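Local structure of beta-galactosidase (Trichoderma reesei, 3OG2) at residues Val77-Leu82 and Gly127-Leu132; Tyr118-Val123 and Leu787-Thr792; Lys136-Thr141 and Gly794-Lys799; Ile213-Phe218 and Leu276-Gly281. The protein probably hydrolyses terminal non-reducing beta-D-galactose residues of beta-D-galactosides, as a glycoside hydrolase of family 35. One frame throughout, in Å; residues are numbered along the deposited sequence. Where two conformers were deposited one is given.

Interaction 1 (Val77-Leu82 and Gly127-Leu132)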
# COMPACT_ATOMS: atom_id res chain seq x y z
N VAL A 77 -5.71 -8.65 -6.18
CA VAL A 77 -5.92 -9.97 -5.55
C VAL A 77 -4.69 -10.80 -5.88
O VAL A 77 -4.22 -10.75 -7.04
CB VAL A 77 -7.19 -10.66 -6.06
CG1 VAL A 77 -7.36 -11.98 -5.30
CG2 VAL A 77 -8.40 -9.76 -5.94
N ASP A 78 -4.15 -11.53 -4.90
CA ASP A 78 -2.93 -12.32 -5.09
C ASP A 78 -3.30 -13.78 -5.28
O ASP A 78 -3.65 -14.49 -4.31
CB ASP A 78 -2.04 -12.10 -3.85
CG ASP A 78 -0.72 -12.79 -3.96
OD1 ASP A 78 -0.43 -13.54 -4.91
OD2 ASP A 78 0.13 -12.57 -3.01
N TRP A 79 -3.19 -14.24 -6.53
CA TRP A 79 -3.58 -15.61 -6.89
C TRP A 79 -2.82 -16.62 -6.03
O TRP A 79 -3.41 -17.63 -5.60
CB TRP A 79 -3.25 -15.76 -8.40
CG TRP A 79 -3.45 -17.10 -9.00
CD1 TRP A 79 -4.11 -18.23 -8.52
CD2 TRP A 79 -2.95 -17.48 -10.30
NE1 TRP A 79 -4.03 -19.25 -9.43
CE2 TRP A 79 -3.32 -18.82 -10.53
CE3 TRP A 79 -2.22 -16.81 -11.27
CZ2 TRP A 79 -2.99 -19.49 -11.70
CZ3 TRP A 79 -1.88 -17.46 -12.44
CH2 TRP A 79 -2.27 -18.80 -12.63
N ALA A 80 -1.54 -16.40 -5.78
CA ALA A 80 -0.70 -17.37 -5.06
C ALA A 80 -1.29 -17.69 -3.67
O ALA A 80 -1.02 -18.77 -3.15
CB ALA A 80 0.72 -16.83 -4.89
N LEU A 81 -2.06 -16.75 -3.07
CA LEU A 81 -2.68 -17.06 -1.75
C LEU A 81 -3.98 -17.82 -1.87
O LEU A 81 -4.38 -18.42 -0.86
CB LEU A 81 -2.91 -15.72 -1.01
CG LEU A 81 -1.58 -15.02 -0.59
CD1 LEU A 81 -1.93 -13.62 -0.08
CD2 LEU A 81 -0.88 -15.84 0.47
N LEU A 82 -4.63 -17.73 -3.05
CA LEU A 82 -5.98 -18.31 -3.18
C LEU A 82 -6.00 -19.61 -3.91
O LEU A 82 -7.04 -20.29 -3.90
CB LEU A 82 -6.87 -17.29 -3.93
CG LEU A 82 -6.89 -15.90 -3.30
CD1 LEU A 82 -8.00 -15.08 -3.96
CD2 LEU A 82 -7.13 -15.94 -1.79
N GLY A 127 2.37 -12.66 -8.03
CA GLY A 127 1.01 -13.19 -7.90
C GLY A 127 0.93 -14.62 -8.41
O GLY A 127 -0.01 -15.36 -8.05
N PHE A 128 1.87 -15.06 -9.25
CA PHE A 128 1.79 -16.40 -9.79
C PHE A 128 2.12 -17.44 -8.70
O PHE A 128 3.20 -17.34 -8.10
CB PHE A 128 2.83 -16.57 -10.92
CG PHE A 128 2.45 -15.87 -12.22
CD1 PHE A 128 1.14 -15.57 -12.55
CD2 PHE A 128 3.50 -15.56 -13.11
CE1 PHE A 128 0.84 -14.98 -13.80
CE2 PHE A 128 3.16 -15.01 -14.35
CZ PHE A 128 1.85 -14.75 -14.71
N PRO A 129 1.28 -18.44 -8.51
CA PRO A 129 1.64 -19.53 -7.58
C PRO A 129 2.91 -20.25 -8.07
O PRO A 129 3.19 -20.39 -9.28
CB PRO A 129 0.47 -20.50 -7.66
CG PRO A 129 -0.68 -19.64 -8.16
CD PRO A 129 -0.04 -18.65 -9.11
N GLY A 130 3.70 -20.76 -7.12
CA GLY A 130 4.98 -21.39 -7.48
C GLY A 130 4.82 -22.62 -8.37
O GLY A 130 5.79 -22.99 -9.05
N TRP A 131 3.62 -23.25 -8.37
CA TRP A 131 3.45 -24.36 -9.30
C TRP A 131 3.45 -23.95 -10.76
O TRP A 131 3.58 -24.85 -11.61
CB TRP A 131 2.21 -25.15 -8.91
CG TRP A 131 0.93 -24.45 -8.61
CD1 TRP A 131 0.48 -24.10 -7.39
CD2 TRP A 131 -0.06 -24.07 -9.56
NE1 TRP A 131 -0.74 -23.50 -7.48
CE2 TRP A 131 -1.11 -23.47 -8.80
CE3 TRP A 131 -0.20 -24.16 -10.96
CZ2 TRP A 131 -2.28 -22.95 -9.36
CZ3 TRP A 131 -1.38 -23.64 -11.49
CH2 TRP A 131 -2.40 -23.05 -10.70
N LEU A 132 3.41 -22.65 -11.08
CA LEU A 132 3.64 -22.27 -12.48
C LEU A 132 5.07 -22.51 -12.90
O LEU A 132 5.37 -22.49 -14.09
CB LEU A 132 3.24 -20.81 -12.71
CG LEU A 132 1.73 -20.56 -12.84
CD1 LEU A 132 1.54 -19.10 -13.30
CD2 LEU A 132 0.88 -21.46 -13.69
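W79 and P129 make the main apolar contact between Val77-Leu82 and Gly127-Leu132. The proline ring lies over a face of the indole: P129 CG stands 3.5 Å from the centroid of the five-membered ring of W79, only 6° off its normal, a CH-pi contact, while P129 CD comes within 3.4 Å of W79 CD2. A compact, rigid ring that can lay CG and CD together on the indole suits this place. Chi1 (175°) sets W79 CG anti to the backbone N, on a CB that already points toward Gly127-Leu132.

Aromatic and aliphatic groups gather round the benzo half of that indole. F128 meets it rim to rim, F128 CD1 lying 3.6 Å from W79 CZ3, with the rings nearly perpendicular. W131 also stands almost perpendicular to it, its CH2 3.7 Å from W79 CZ2, and L132 CD1 adds a methyl 3.9 Å from W79 CH2. E83 holds the polar edges, accepting from W79 NE1 through its side chain and from W131 NE1 through its backbone oxygen.

Polar contacts gather at A80 N, which gives a weak bond to G127 O (2.9 Å) and another weak one to D78 OD1 (3.2 Å). The second is the capping bond of D78, the N-cap of the short helix. At G127, with positive phi, a side chain would press against the preceding carbonyl oxygen.

The whole is a buried aromatic cluster, W79, F128 and W131, between the short helix after TIM-barrel strand 72-76 and the loop after the adjacent parallel strand 110-116, with the galactose-binding residue I119 close by.

Interaction 2 (Tyr118-Val123 and Leu787-Thr792). With GLC (alpha-D-glucopyranose), chain C.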
# COMPACT_ATOMS: atom_id res chain seq x y z
N TYR A 118 -1.72 -11.94 -13.32
CA TYR A 118 -0.44 -11.36 -12.96
C TYR A 118 -0.67 -9.98 -12.36
O TYR A 118 -1.35 -9.13 -12.99
CB TYR A 118 0.46 -11.25 -14.22
CG TYR A 118 1.84 -10.82 -13.73
CD1 TYR A 118 2.63 -11.73 -13.02
CD2 TYR A 118 2.33 -9.53 -13.95
CE1 TYR A 118 3.89 -11.38 -12.57
CE2 TYR A 118 3.59 -9.15 -13.48
CZ TYR A 118 4.35 -10.09 -12.78
OH TYR A 118 5.58 -9.72 -12.27
N ILE A 119 -0.11 -9.72 -11.15
CA ILE A 119 -0.28 -8.42 -10.52
C ILE A 119 1.04 -7.69 -10.25
O ILE A 119 1.02 -6.49 -9.99
CB ILE A 119 -1.08 -8.51 -9.17
CG1 ILE A 119 -0.41 -9.40 -8.13
CG2 ILE A 119 -2.53 -8.93 -9.45
CD1 ILE A 119 -1.00 -9.26 -6.74
N ASN A 120 2.19 -8.37 -10.30
CA ASN A 120 3.50 -7.76 -9.97
C ASN A 120 3.48 -7.43 -8.48
O ASN A 120 3.60 -8.36 -7.68
CB ASN A 120 3.79 -6.56 -10.90
CG ASN A 120 5.28 -6.33 -11.04
OD1 ASN A 120 6.04 -7.25 -11.46
ND2 ASN A 120 5.77 -5.16 -10.67
N ALA A 121 3.28 -6.17 -8.09
CA ALA A 121 2.89 -5.83 -6.73
C ALA A 121 3.92 -6.06 -5.67
O ALA A 121 3.65 -5.93 -4.45
CB ALA A 121 1.59 -6.54 -6.31
N GLU A 122 5.15 -6.35 -6.07
CA GLU A 122 6.22 -6.71 -5.12
C GLU A 122 5.81 -7.88 -4.21
O GLU A 122 6.25 -8.01 -3.08
CB GLU A 122 6.68 -5.50 -4.30
CG GLU A 122 7.47 -4.50 -5.19
CD GLU A 122 6.57 -3.67 -6.09
OE1 GLU A 122 5.68 -2.94 -5.57
OE2 GLU A 122 6.79 -3.68 -7.33
N VAL A 123 4.98 -8.78 -4.76
CA VAL A 123 4.59 -10.00 -4.06
C VAL A 123 5.32 -11.18 -4.71
O VAL A 123 5.74 -11.13 -5.88
CB VAL A 123 3.08 -10.30 -4.04
CG1 VAL A 123 2.34 -9.11 -3.38
CG2 VAL A 123 2.48 -10.66 -5.40
N LEU A 787 9.49 -15.84 -4.52
CA LEU A 787 9.73 -16.11 -5.94
C LEU A 787 9.76 -14.77 -6.68
O LEU A 787 9.08 -13.79 -6.27
CB LEU A 787 8.58 -16.98 -6.48
CG LEU A 787 8.43 -18.30 -5.70
CD1 LEU A 787 7.33 -19.15 -6.32
CD2 LEU A 787 9.76 -19.05 -5.67
N ASP A 788 10.58 -14.71 -7.71
CA ASP A 788 10.73 -13.45 -8.42
C ASP A 788 9.45 -13.09 -9.20
O ASP A 788 8.63 -13.95 -9.54
CB ASP A 788 11.89 -13.54 -9.42
CG ASP A 788 13.25 -13.64 -8.73
OD1 ASP A 788 13.42 -13.31 -7.53
OD2 ASP A 788 14.24 -14.04 -9.40
N GLU A 789 9.32 -11.79 -9.49
CA GLU A 789 8.33 -11.28 -10.41
C GLU A 789 8.63 -11.68 -11.85
O GLU A 789 9.65 -12.31 -12.18
CB GLU A 789 8.27 -9.72 -10.27
CG GLU A 789 7.61 -9.32 -8.96
CD GLU A 789 7.71 -7.83 -8.73
OE1 GLU A 789 8.80 -7.23 -9.12
OE2 GLU A 789 6.78 -7.23 -8.18
N ASN A 790 7.65 -11.34 -12.72
CA ASN A 790 7.69 -11.72 -14.13
C ASN A 790 7.22 -10.54 -14.97
O ASN A 790 6.29 -10.62 -15.78
CB ASN A 790 6.80 -12.96 -14.36
CG ASN A 790 7.24 -13.74 -15.58
OD1 ASN A 790 7.92 -14.75 -15.42
ND2 ASN A 790 6.87 -13.33 -16.80
N TRP A 791 7.91 -9.40 -14.76
CA TRP A 791 7.44 -8.14 -15.32
C TRP A 791 7.61 -8.06 -16.82
O TRP A 791 6.87 -7.31 -17.49
CB TRP A 791 8.14 -6.94 -14.64
CG TRP A 791 7.46 -5.67 -15.08
CD1 TRP A 791 6.34 -5.11 -14.53
CD2 TRP A 791 7.85 -4.82 -16.15
NE1 TRP A 791 6.02 -3.97 -15.19
CE2 TRP A 791 6.92 -3.75 -16.19
CE3 TRP A 791 8.94 -4.92 -17.06
CZ2 TRP A 791 7.02 -2.74 -17.13
CZ3 TRP A 791 9.03 -3.89 -18.00
CH2 TRP A 791 8.08 -2.85 -18.00
N THR A 792 8.52 -8.79 -17.42
CA THR A 792 8.74 -8.71 -18.88
C THR A 792 8.19 -10.01 -19.48
O THR A 792 8.73 -11.11 -19.31
CB THR A 792 10.21 -8.61 -19.20
OG1 THR A 792 10.72 -7.39 -18.59
CG2 THR A 792 10.48 -8.56 -20.70
C1 GLC C . 13.85 -2.82 -10.19
C2 GLC C . 12.99 -1.94 -11.06
C3 GLC C . 11.52 -2.28 -11.18
C4 GLC C . 11.27 -3.77 -11.13
C5 GLC C . 11.99 -4.32 -9.87
C6 GLC C . 11.45 -5.64 -9.49
O2 GLC C . 13.10 -0.59 -10.66
O3 GLC C . 11.06 -1.75 -12.41
O4 GLC C . 9.89 -4.07 -11.02
O5 GLC C . 13.38 -4.16 -10.04
O6 GLC C . 12.18 -6.62 -8.85
O HOH W 1 8.85 -4.71 -8.46
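E789 reaches from Leu787-Thr792 into Tyr118-Val123, its CG anti to the carbonyl carbon (chi1 -73°) and its chain extended beyond. Its CB packs 3.4 Å from Y118 OH, and CG passes N120 OD1. CD lies 3.3 Å from N120 OD1, where carboxylate and amide are stacked with planes 19° apart. At the tip, OE2 accepts from E122 N at 2.8 Å, met nearly along its own C-O axis; OE1 accepts from a water at 2.6 Å and touches the glucose of an attached glycan. That water donates to E122 OE2 too, at 2.6 Å, and bonds the sugar's O4. E122 OE1 is bonded to Y342 OH.

Y118 OH is the hub behind this chain. It accepts from N790 N at 2.7 Å, almost straight at 164°, and donates to a lone pair of N120 OD1 at 2.6 Å. A phenylalanine in place of Y118 would probably leave N790 N without its acceptor and the N120 amide freer to turn.

E122 OE2 and E789 OE2 are 3.7 Å apart, and the water bonded to the former and to E789 OE1 probably eases their repulsion. The remote loop, through E789 and N790 N, probably helps position galactose-binding N120 and E122.

Interaction 3 (Lys136-Thr141 and Gly794-Lys799). With NAG (2-acetamido-2-deoxy-beta-D-glucopyranose), chain E.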
# COMPACT_ATOMS: atom_id res chain seq x y z
N LYS A 136 5.43 -25.55 -18.71
CA LYS A 136 6.53 -25.33 -19.67
C LYS A 136 6.40 -24.06 -20.47
O LYS A 136 7.42 -23.43 -20.79
CB LYS A 136 6.57 -26.52 -20.64
CG LYS A 136 6.89 -27.84 -19.92
CD LYS A 136 6.94 -29.05 -20.90
CE LYS A 136 6.89 -30.39 -20.16
NZ LYS A 136 6.53 -31.62 -20.93
N GLY A 137 5.18 -23.70 -20.86
CA GLY A 137 5.03 -22.56 -21.77
C GLY A 137 5.38 -21.24 -21.14
O GLY A 137 5.43 -21.08 -19.91
N LYS A 138 5.58 -20.25 -22.02
CA LYS A 138 5.92 -18.93 -21.52
C LYS A 138 4.74 -18.25 -20.83
O LYS A 138 3.60 -18.19 -21.34
CB LYS A 138 6.40 -18.02 -22.67
CG LYS A 138 7.63 -18.56 -23.38
CD LYS A 138 8.89 -18.28 -22.58
CE LYS A 138 10.14 -18.66 -23.37
NZ LYS A 138 9.99 -18.44 -24.83
N LEU A 139 5.03 -17.70 -19.65
CA LEU A 139 3.99 -17.07 -18.86
C LEU A 139 3.54 -15.77 -19.49
O LEU A 139 4.36 -15.07 -20.14
CB LEU A 139 4.49 -16.82 -17.42
CG LEU A 139 5.12 -18.05 -16.75
CD1 LEU A 139 5.69 -17.70 -15.39
CD2 LEU A 139 4.19 -19.25 -16.68
N ARG A 140 2.26 -15.40 -19.31
CA ARG A 140 1.69 -14.16 -19.84
C ARG A 140 1.75 -14.18 -21.36
O ARG A 140 1.88 -13.13 -21.99
CB ARG A 140 2.37 -12.89 -19.31
CG ARG A 140 2.34 -12.86 -17.76
CD ARG A 140 3.10 -11.67 -17.21
NE ARG A 140 2.34 -10.43 -17.54
CZ ARG A 140 2.92 -9.21 -17.49
NH1 ARG A 140 4.21 -9.09 -17.15
NH2 ARG A 140 2.18 -8.16 -17.80
N THR A 141 1.59 -15.36 -21.94
CA THR A 141 1.37 -15.50 -23.39
C THR A 141 0.19 -16.42 -23.63
O THR A 141 -0.35 -16.98 -22.66
CB THR A 141 2.59 -16.09 -24.10
OG1 THR A 141 2.70 -17.49 -23.82
CG2 THR A 141 3.89 -15.38 -23.71
N GLY A 794 7.66 -13.03 -21.70
CA GLY A 794 8.57 -13.75 -22.60
C GLY A 794 9.89 -14.04 -21.90
O GLY A 794 10.65 -14.82 -22.44
N ASP A 795 10.12 -13.40 -20.77
CA ASP A 795 11.25 -13.68 -19.90
C ASP A 795 10.63 -14.32 -18.68
O ASP A 795 10.02 -13.56 -17.88
CB ASP A 795 11.95 -12.39 -19.53
CG ASP A 795 13.15 -12.59 -18.64
OD1 ASP A 795 13.36 -13.78 -18.39
OD2 ASP A 795 13.82 -11.59 -18.25
N ASP A 796 10.71 -15.60 -18.55
CA ASP A 796 10.01 -16.34 -17.49
C ASP A 796 10.73 -16.21 -16.16
O ASP A 796 10.98 -17.23 -15.49
CB ASP A 796 9.91 -17.81 -17.93
CG ASP A 796 8.72 -18.18 -18.79
OD1 ASP A 796 7.81 -17.36 -18.98
OD2 ASP A 796 8.70 -19.32 -19.32
N SER A 797 11.07 -14.98 -15.76
CA SER A 797 11.86 -14.81 -14.55
C SER A 797 11.22 -15.31 -13.28
O SER A 797 11.94 -15.65 -12.32
CB SER A 797 12.19 -13.31 -14.37
OG SER A 797 11.00 -12.53 -14.44
N MET A 798 9.89 -15.41 -13.23
CA MET A 798 9.26 -16.00 -12.01
C MET A 798 9.65 -17.46 -11.85
O MET A 798 9.55 -18.00 -10.74
CB MET A 798 7.74 -15.77 -12.13
CG MET A 798 6.96 -16.54 -11.06
SD MET A 798 6.41 -18.15 -11.73
CE MET A 798 6.01 -18.95 -10.17
N LYS A 799 10.10 -18.11 -12.94
CA LYS A 799 10.47 -19.52 -12.85
C LYS A 799 11.85 -19.72 -12.26
O LYS A 799 12.29 -20.88 -12.18
CB LYS A 799 10.39 -20.18 -14.25
CG LYS A 799 8.95 -20.19 -14.78
CD LYS A 799 8.91 -20.98 -16.10
CE LYS A 799 7.50 -20.98 -16.67
NZ LYS A 799 7.54 -21.50 -18.09
C1 NAG E . 4.90 -31.59 -16.46
C2 NAG E . 3.95 -31.93 -15.30
C3 NAG E . 2.91 -32.98 -15.64
C4 NAG E . 2.18 -32.68 -16.97
C5 NAG E . 3.24 -32.30 -18.01
C6 NAG E . 2.57 -32.00 -19.36
C7 NAG E . 4.38 -31.69 -12.89
C8 NAG E . 4.89 -32.51 -11.71
N2 NAG E . 4.61 -32.27 -14.07
O3 NAG E . 1.95 -33.14 -14.61
O4 NAG E . 1.47 -33.86 -17.37
O5 NAG E . 4.03 -31.18 -17.53
O6 NAG E . 3.44 -32.07 -20.46
O7 NAG E . 3.53 -30.82 -12.64
O HOH W 2 7.03 -14.74 -19.52
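In D796, chi1 (-86°) places CG anti to the carbonyl carbon, on a CB that points toward Lys136-Thr141, and K799, fully extended beyond CG, sends its ammonium group past L139 to the carboxylate of D796. L139 N donates to D796 OD1 at 2.9 Å, nearly straight at 165° and on the syn side. K799 NZ forms a salt bridge with D796 OD2 at 2.8 Å from above the carboxylate plane, and also donates to G137 O at 2.8 Å, again from above the plane of the acceptor, as well as to V135 O. The length of a lysine and its three N-H groups suit a place with several acceptors.

D796 is the central residue of an inverse gamma turn, and its carboxylate faces a type II beta turn, K138 to T141, in which T141 OG1 donates to K138 O at 2.7 Å. The contact thus joins two irregular loops: one follows strand 110-116 of the TIM barrel, the other lies between strands 775-782 and 803-811, far along the chain. A water fills in the bonding between them, donating to D796 OD1 (2.8 Å) and to L139 O while accepting from G794 N. An alanine in place of D796 would probably leave L139 N without its acceptor, K799 without its charged mate and the water with one bond fewer.

Apolar atoms close the inner side. L139 CD1 lies 3.8 Å from M798 SD, and L139 CD2 rests 3.7 Å from K799 CE, the methylene chain of the lysine lying against the leucine. At the exposed edge K136, also stretched out, donates from NZ to O6 of an N-acetylglucosamine at 3.2 Å and touches the glycosylated N689.

Interaction 4 (Ile213-Phe218 and Leu276-Gly281)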
# COMPACT_ATOMS: atom_id res chain seq x y z
N ILE A 213 -10.48 -1.35 -17.69
CA ILE A 213 -9.42 -0.32 -17.78
C ILE A 213 -8.11 -1.02 -17.64
O ILE A 213 -7.95 -1.97 -16.85
CB ILE A 213 -9.65 0.70 -16.67
CG1 ILE A 213 -8.72 1.93 -16.82
CG2 ILE A 213 -9.53 0.12 -15.26
CD1 ILE A 213 -9.17 3.15 -15.99
N ASN A 214 -7.12 -0.59 -18.43
CA ASN A 214 -5.80 -1.21 -18.28
C ASN A 214 -4.82 -0.21 -17.66
O ASN A 214 -5.16 0.89 -17.30
CB ASN A 214 -5.26 -1.76 -19.63
CG ASN A 214 -4.97 -0.68 -20.65
OD1 ASN A 214 -5.39 0.48 -20.58
ND2 ASN A 214 -4.32 -1.13 -21.69
N ASN A 215 -3.57 -0.70 -17.50
CA ASN A 215 -2.56 0.10 -16.85
C ASN A 215 -1.22 -0.10 -17.51
O ASN A 215 -0.29 -0.69 -16.97
CB ASN A 215 -2.49 -0.20 -15.33
CG ASN A 215 -1.96 -1.55 -14.94
OD1 ASN A 215 -2.24 -2.55 -15.63
ND2 ASN A 215 -1.21 -1.61 -13.86
N ASP A 216 -1.09 0.43 -18.70
CA ASP A 216 0.17 0.40 -19.42
C ASP A 216 1.26 1.01 -18.56
O ASP A 216 1.04 2.03 -17.90
CB ASP A 216 -0.03 1.13 -20.73
CG ASP A 216 0.78 0.69 -21.95
OD1 ASP A 216 1.67 -0.18 -21.79
OD2 ASP A 216 0.53 1.27 -23.04
N ALA A 217 2.46 0.41 -18.53
CA ALA A 217 3.52 0.92 -17.66
C ALA A 217 3.95 2.33 -18.00
O ALA A 217 4.48 3.09 -17.15
CB ALA A 217 4.71 -0.01 -17.67
N PHE A 218 3.79 2.67 -19.27
CA PHE A 218 4.12 3.99 -19.80
C PHE A 218 3.11 4.22 -20.90
O PHE A 218 2.34 3.30 -21.27
CB PHE A 218 5.59 4.02 -20.30
CG PHE A 218 5.80 3.12 -21.50
CD1 PHE A 218 6.03 1.77 -21.36
CD2 PHE A 218 5.74 3.63 -22.79
CE1 PHE A 218 6.21 0.93 -22.48
CE2 PHE A 218 5.92 2.82 -23.91
CZ PHE A 218 6.15 1.46 -23.74
N LEU A 276 -4.68 7.74 -14.84
CA LEU A 276 -3.42 7.30 -14.25
C LEU A 276 -3.83 6.22 -13.24
O LEU A 276 -4.25 6.50 -12.13
CB LEU A 276 -2.66 8.44 -13.56
CG LEU A 276 -2.12 9.47 -14.56
CD1 LEU A 276 -1.56 10.68 -13.79
CD2 LEU A 276 -1.07 8.85 -15.47
N VAL A 277 -3.74 4.98 -13.68
CA VAL A 277 -4.24 3.86 -12.88
C VAL A 277 -3.28 3.55 -11.74
O VAL A 277 -3.65 3.02 -10.71
CB VAL A 277 -4.49 2.64 -13.80
CG1 VAL A 277 -4.83 1.38 -13.01
CG2 VAL A 277 -5.64 3.05 -14.70
N GLU A 278 -1.98 3.89 -11.87
CA GLU A 278 -1.05 3.88 -10.74
C GLU A 278 -0.18 5.12 -10.88
O GLU A 278 0.53 5.25 -11.89
CB GLU A 278 -0.08 2.72 -10.67
CG GLU A 278 -0.81 1.36 -10.64
CD GLU A 278 0.20 0.26 -10.81
OE1 GLU A 278 1.44 0.45 -10.61
OE2 GLU A 278 -0.21 -0.88 -11.14
N PHE A 279 -0.24 5.99 -9.89
CA PHE A 279 0.69 7.12 -9.85
C PHE A 279 1.41 7.07 -8.51
O PHE A 279 0.80 6.83 -7.47
CB PHE A 279 -0.02 8.45 -10.08
CG PHE A 279 1.06 9.53 -10.28
CD1 PHE A 279 1.71 9.68 -11.52
CD2 PHE A 279 1.43 10.35 -9.22
CE1 PHE A 279 2.71 10.63 -11.65
CE2 PHE A 279 2.42 11.30 -9.38
CZ PHE A 279 3.08 11.43 -10.57
N GLN A 280 2.72 7.34 -8.53
CA GLN A 280 3.56 7.22 -7.35
C GLN A 280 3.01 7.87 -6.10
O GLN A 280 2.75 9.09 -6.03
CB GLN A 280 4.90 7.88 -7.74
CG GLN A 280 5.96 7.73 -6.65
CD GLN A 280 7.36 7.79 -7.24
OE1 GLN A 280 7.61 8.38 -8.31
NE2 GLN A 280 8.30 7.14 -6.54
N GLY A 281 2.89 7.03 -5.07
CA GLY A 281 2.54 7.45 -3.72
C GLY A 281 3.60 7.06 -2.70
O GLY A 281 3.34 7.26 -1.49
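E278 OE2 is gripped by several groups. N215 ND2 reaches it at 3.0 Å, but the bond is weak, with an N-H...O angle of 121° and the amide and carboxylate planes 48° apart. R114 NH1 makes a salt bridge to the same oxygen, and a glycerol, probably from the crystallisation liquor, bonds to it as well. The other oxygen, OE1, pairs with Y240 OH, the main polar partner of E278, so both oxygens of the carboxylate are fixed. N215 is held by its other amide atom as well: OD1 accepts from E180 N, an arrangement that uses both halves of an amide.

Beneath this polar pair V277 fills the space between the chains. V277 CG1 packs 3.7 Å from N215 CB, while V277 CG2 meets N214 O at 3.4 Å and I213 CD1 at 3.8 Å, the isoleucine and valine running past each other in opposite senses. A branched, compact valine suits a place where both methyls have neighbours.

Backbone bonds of I213 to Y175 and of D216 to G236 and D238 place Ile213-Phe218 between barrel strands 172-177 and 236-239. The chain turns a corner at V277 and E278, and the contact is part of a TIM-barrel active site: I213 and V277 pack against L112 of strand 110-116, while N215 and the galactose-binding E278 meet at the sugar site.

How the interactions relate
Interactions 1, 2 and 4 are buried, whereas interaction 3 is only partly so and reaches the surface beside a glycan. Interactions 1 to 3 all draw on the loop between strand 110-116 and helix 144-163, and they touch in turn: F128 packs on Y118 and on R140, and N790 O accepts from R140 NH1. Interactions 2 and 3 share a second loop, between strands 775-782 and 803-811, and tie that distant part of the chain to the barrel with polar bonds and waters. Interaction 1, within the barrel domain, relies mainly on aromatic packing. Interaction 4 supplies another galactose-binding residue, E278, and touches interaction 2 where W791 packs on A217.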